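Local coordinates for protein L-lactate dehydrogenase (Trichomonas vaginalis, PDB 4UUL) that is a lactate dehydrogenase of the LDH/MDH superfamily, which uses NADH to interconvert pyruvate and L-lactate and probably also acts on malate, at residues B[150-155]-B[249-254]. The protein carries 1 engineered substitution. Numbering follows the deposited sequence. Where two conformers were deposited one is given.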
ATOM      1  N   ASN B 150       9.616  -4.256 -25.140  1.00 16.06           N
ATOM      2  CA  ASN B 150       8.356  -4.002 -24.475  1.00 16.67           C
ATOM      3  C   ASN B 150       8.039  -4.933 -23.296  1.00 14.90           C
ATOM      4  O   ASN B 150       7.031  -4.712 -22.629  1.00 15.24           O
ATOM      5  CB  ASN B 150       7.184  -4.086 -25.461  1.00 17.15           C
ATOM      6  CG  ASN B 150       7.233  -3.028 -26.574  1.00 18.31           C
ATOM      7  OD1 ASN B 150       7.618  -3.328 -27.694  1.00 19.53           O
ATOM      8  ND2 ASN B 150       6.847  -1.807 -26.258  1.00 21.10           N
ATOM      9  N   PHE B 151       8.879  -5.941 -23.055  1.00 14.35           N
ATOM     10  CA  PHE B 151       8.528  -7.018 -22.110  1.00 14.02           C
ATOM     11  C   PHE B 151       9.597  -7.290 -21.091  1.00 13.71           C
ATOM     12  O   PHE B 151      10.781  -7.351 -21.406  1.00 15.28           O
ATOM     13  CB  PHE B 151       8.307  -8.336 -22.885  1.00 14.93           C
ATOM     14  CG  PHE B 151       7.080  -8.302 -23.760  1.00 15.33           C
ATOM     15  CD1 PHE B 151       5.841  -8.647 -23.260  1.00 15.66           C
ATOM     16  CD2 PHE B 151       7.159  -7.889 -25.072  1.00 16.93           C
ATOM     17  CE1 PHE B 151       4.705  -8.570 -24.044  1.00 16.28           C
ATOM     18  CE2 PHE B 151       6.007  -7.800 -25.891  1.00 17.50           C
ATOM     19  CZ  PHE B 151       4.789  -8.154 -25.366  1.00 17.45           C
ATOM     20  N   SER B 152       9.162  -7.568 -19.866  1.00 12.52           N
ATOM     21  CA  SER B 152      10.053  -8.082 -18.841  1.00 12.56           C
ATOM     22  C   SER B 152       9.229  -8.859 -17.811  1.00 11.91           C
ATOM     23  O   SER B 152       8.010  -8.742 -17.809  1.00 12.73           O
ATOM     24  CB  SER B 152      10.888  -6.971 -18.204  1.00 13.64           C
ATOM     25  OG  SER B 152      10.095  -6.069 -17.493  1.00 14.08           O
ATOM     26  N   SER B 153       9.926  -9.594 -16.957  1.00 12.00           N
ATOM     27  CA  SER B 153       9.301 -10.353 -15.905  1.00 12.13           C
ATOM     28  C   SER B 153       9.953 -10.054 -14.568  1.00 10.91           C
ATOM     29  O   SER B 153      11.072  -9.554 -14.482  1.00 11.74           O
ATOM     30  CB  SER B 153       9.322 -11.850 -16.190  1.00 12.68           C
ATOM     31  OG  SER B 153      10.625 -12.419 -16.195  1.00 13.67           O
ATOM     32  N   LEU B 154       9.184 -10.246 -13.490  1.00 11.43           N
ATOM     33  CA  LEU B 154       9.560  -9.809 -12.164  1.00 11.61           C
ATOM     34  C   LEU B 154      10.393 -10.827 -11.391  1.00 12.62           C
ATOM     35  O   LEU B 154       9.847 -11.826 -10.942  1.00 15.44           O
ATOM     36  CB  LEU B 154       8.278  -9.489 -11.359  1.00 12.08           C
ATOM     37  CG  LEU B 154       8.524  -8.856 -10.008  1.00 12.55           C
ATOM     38  CD1 LEU B 154       9.173  -7.500 -10.141  1.00 12.74           C
ATOM     39  CD2 LEU B 154       7.259  -8.722  -9.228  1.00 15.43           C
ATOM     40  N   SER B 155      11.638 -10.499 -11.120  1.00 11.72           N
ATOM     41  CA  SER B 155      12.503 -11.295 -10.242  1.00 12.59           C
ATOM     42  C   SER B 155      12.932 -10.483  -8.998  1.00 12.88           C
ATOM     43  O   SER B 155      13.569 -11.049  -8.117  1.00 13.66           O
ATOM     44  CB  SER B 155      13.678 -11.887 -11.023  1.00 17.03           C
ATOM     45  OG  SER B 155      14.349 -10.875 -11.650  1.00 18.06           O
ATOM     46  N   ILE B 249       6.323  -2.433  -8.282  0.79 12.43           N
ATOM     47  CA  ILE B 249       6.475  -0.988  -8.417  0.79 14.95           C
ATOM     48  C   ILE B 249       7.928  -0.615  -8.573  0.79 14.27           C
ATOM     49  O   ILE B 249       8.274   0.176  -9.449  0.79 14.64           O
ATOM     50  CB  ILE B 249       5.821  -0.242  -7.249  0.79 17.39           C
ATOM     51  CG1 ILE B 249       4.294  -0.430  -7.352  0.79 20.20           C
ATOM     52  CG2 ILE B 249       6.197   1.260  -7.222  0.79 20.15           C
ATOM     53  CD1 ILE B 249       3.566   0.050  -6.157  0.79 23.34           C
ATOM     54  N   GLN B 250       8.781  -1.202  -7.744  1.00 13.32           N
ATOM     55  CA  GLN B 250      10.213  -0.939  -7.789  1.00 13.99           C
ATOM     56  C   GLN B 250      10.797  -1.237  -9.193  1.00 13.53           C
ATOM     57  O   GLN B 250      11.519  -0.435  -9.791  1.00 14.21           O
ATOM     58  CB  GLN B 250      10.899  -1.809  -6.744  1.00 14.74           C
ATOM     59  CG  GLN B 250      12.404  -1.645  -6.684  1.00 14.78           C
ATOM     60  CD  GLN B 250      12.996  -2.305  -5.476  1.00 13.92           C
ATOM     61  OE1 GLN B 250      12.375  -3.189  -4.842  1.00 14.08           O
ATOM     62  NE2 GLN B 250      14.200  -1.907  -5.130  1.00 15.67           N
ATOM     63  N   HIS B 251      10.419  -2.372  -9.759  1.00 12.09           N
ATOM     64  CA  HIS B 251      10.868  -2.743 -11.092  1.00 12.88           C
ATOM     65  C   HIS B 251      10.334  -1.774 -12.120  1.00 12.48           C
ATOM     66  O   HIS B 251      11.090  -1.253 -12.950  1.00 13.05           O
ATOM     67  CB  HIS B 251      10.373  -4.173 -11.383  1.00 11.68           C
ATOM     68  CG  HIS B 251      10.695  -4.712 -12.744  1.00 11.41           C
ATOM     69  ND1 HIS B 251      11.277  -5.942 -12.949  1.00 12.08           N
ATOM     70  CD2 HIS B 251      10.394  -4.236 -13.990  1.00 13.03           C
ATOM     71  CE1 HIS B 251      11.364  -6.182 -14.232  1.00 12.99           C
ATOM     72  NE2 HIS B 251      10.819  -5.175 -14.896  1.00 13.84           N
ATOM     73  N   MET B 252       9.024  -1.518 -12.108  1.00 12.98           N
ATOM     74  CA  MET B 252       8.452  -0.632 -13.114  1.00 13.60           C
ATOM     75  C   MET B 252       9.027   0.788 -13.014  1.00 14.16           C
ATOM     76  O   MET B 252       9.301   1.405 -14.043  1.00 14.63           O
ATOM     77  CB  MET B 252       6.939  -0.620 -13.037  1.00 12.83           C
ATOM     78  CG  MET B 252       6.288   0.130 -14.216  1.00 14.86           C
ATOM     79  SD  MET B 252       6.443  -0.708 -15.800  1.00 15.25           S
ATOM     80  CE  MET B 252       5.079  -1.891 -15.653  1.00 16.12           C
ATOM     81  N   LYS B 253       9.194   1.314 -11.807  1.00 13.57           N
ATOM     82  CA  LYS B 253       9.726   2.651 -11.665  1.00 13.44           C
ATOM     83  C   LYS B 253      11.151   2.745 -12.213  1.00 14.29           C
ATOM     84  O   LYS B 253      11.509   3.721 -12.891  1.00 16.56           O
ATOM     85  CB  LYS B 253       9.654   3.053 -10.183  1.00 15.32           C
ATOM     86  CG  LYS B 253       9.922   4.537  -9.946  1.00 17.64           C
ATOM     87  CD  LYS B 253       9.829   4.874  -8.484  1.00 19.91           C
ATOM     88  CE  LYS B 253       9.992   6.353  -8.249  1.00 27.31           C
ATOM     89  NZ  LYS B 253       9.623   6.662  -6.839  1.00 34.74           N
ATOM     90  N   ALA B 254      11.958   1.722 -11.940  1.00 15.15           N
ATOM     91  CA  ALA B 254      13.303   1.664 -12.501  1.00 15.14           C
ATOM     92  C   ALA B 254      13.250   1.586 -14.043  1.00 14.84           C
ATOM     93  O   ALA B 254      14.017   2.263 -14.723  1.00 16.50           O
ATOM     94  CB  ALA B 254      14.037   0.472 -11.979  1.00 16.20           C
TER
HETATM   95  O   HOH W   1      12.533  -7.857 -11.427  1.00 12.67           O
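Segment 150-155, on the edge strand of the parallel sheet, passes helix 242-257 and is nearest to it at Leu154 and His251, whose CA atoms lie 7.3 Å apart; the His251 side chain spans that gap. With CG anti to the backbone N (chi1 178°), its imidazole reaches out from the helix to the strand. Ser152 meets the ring at its edge: OG lies 2.8 Å from His251 NE2, a hydrogen bond in which either partner could be the donor. Serine suits this place because its short hydroxyl can donate or accept, pairing with NE2 whether or not that nitrogen carries a hydrogen. His251 ND1 is hydrogen-bonded to a water O at 2.7 Å, and that water, in the ring plane, accepts from Ser155 N. Histidine suits its place because its two nitrogens let one side chain bridge to both; so held, the buried imidazole has its rotation largely fixed. Between these bonds, Ser153 O approaches His251 CE1 obliquely at 3.4 Å. Leu154 brings a branched apolar end, its CD1 packing 3.7 Å from the aliphatic His251 CB. Leu154 belongs to the NADH site observed for this protein, although no cofactor is bound in this chain. The arrangement is a domain junction of the LDH/MDH fold: the edge strand of the Rossmann-type sheet is tied, directly and through water, to a C-terminal-domain helix beside the cofactor site.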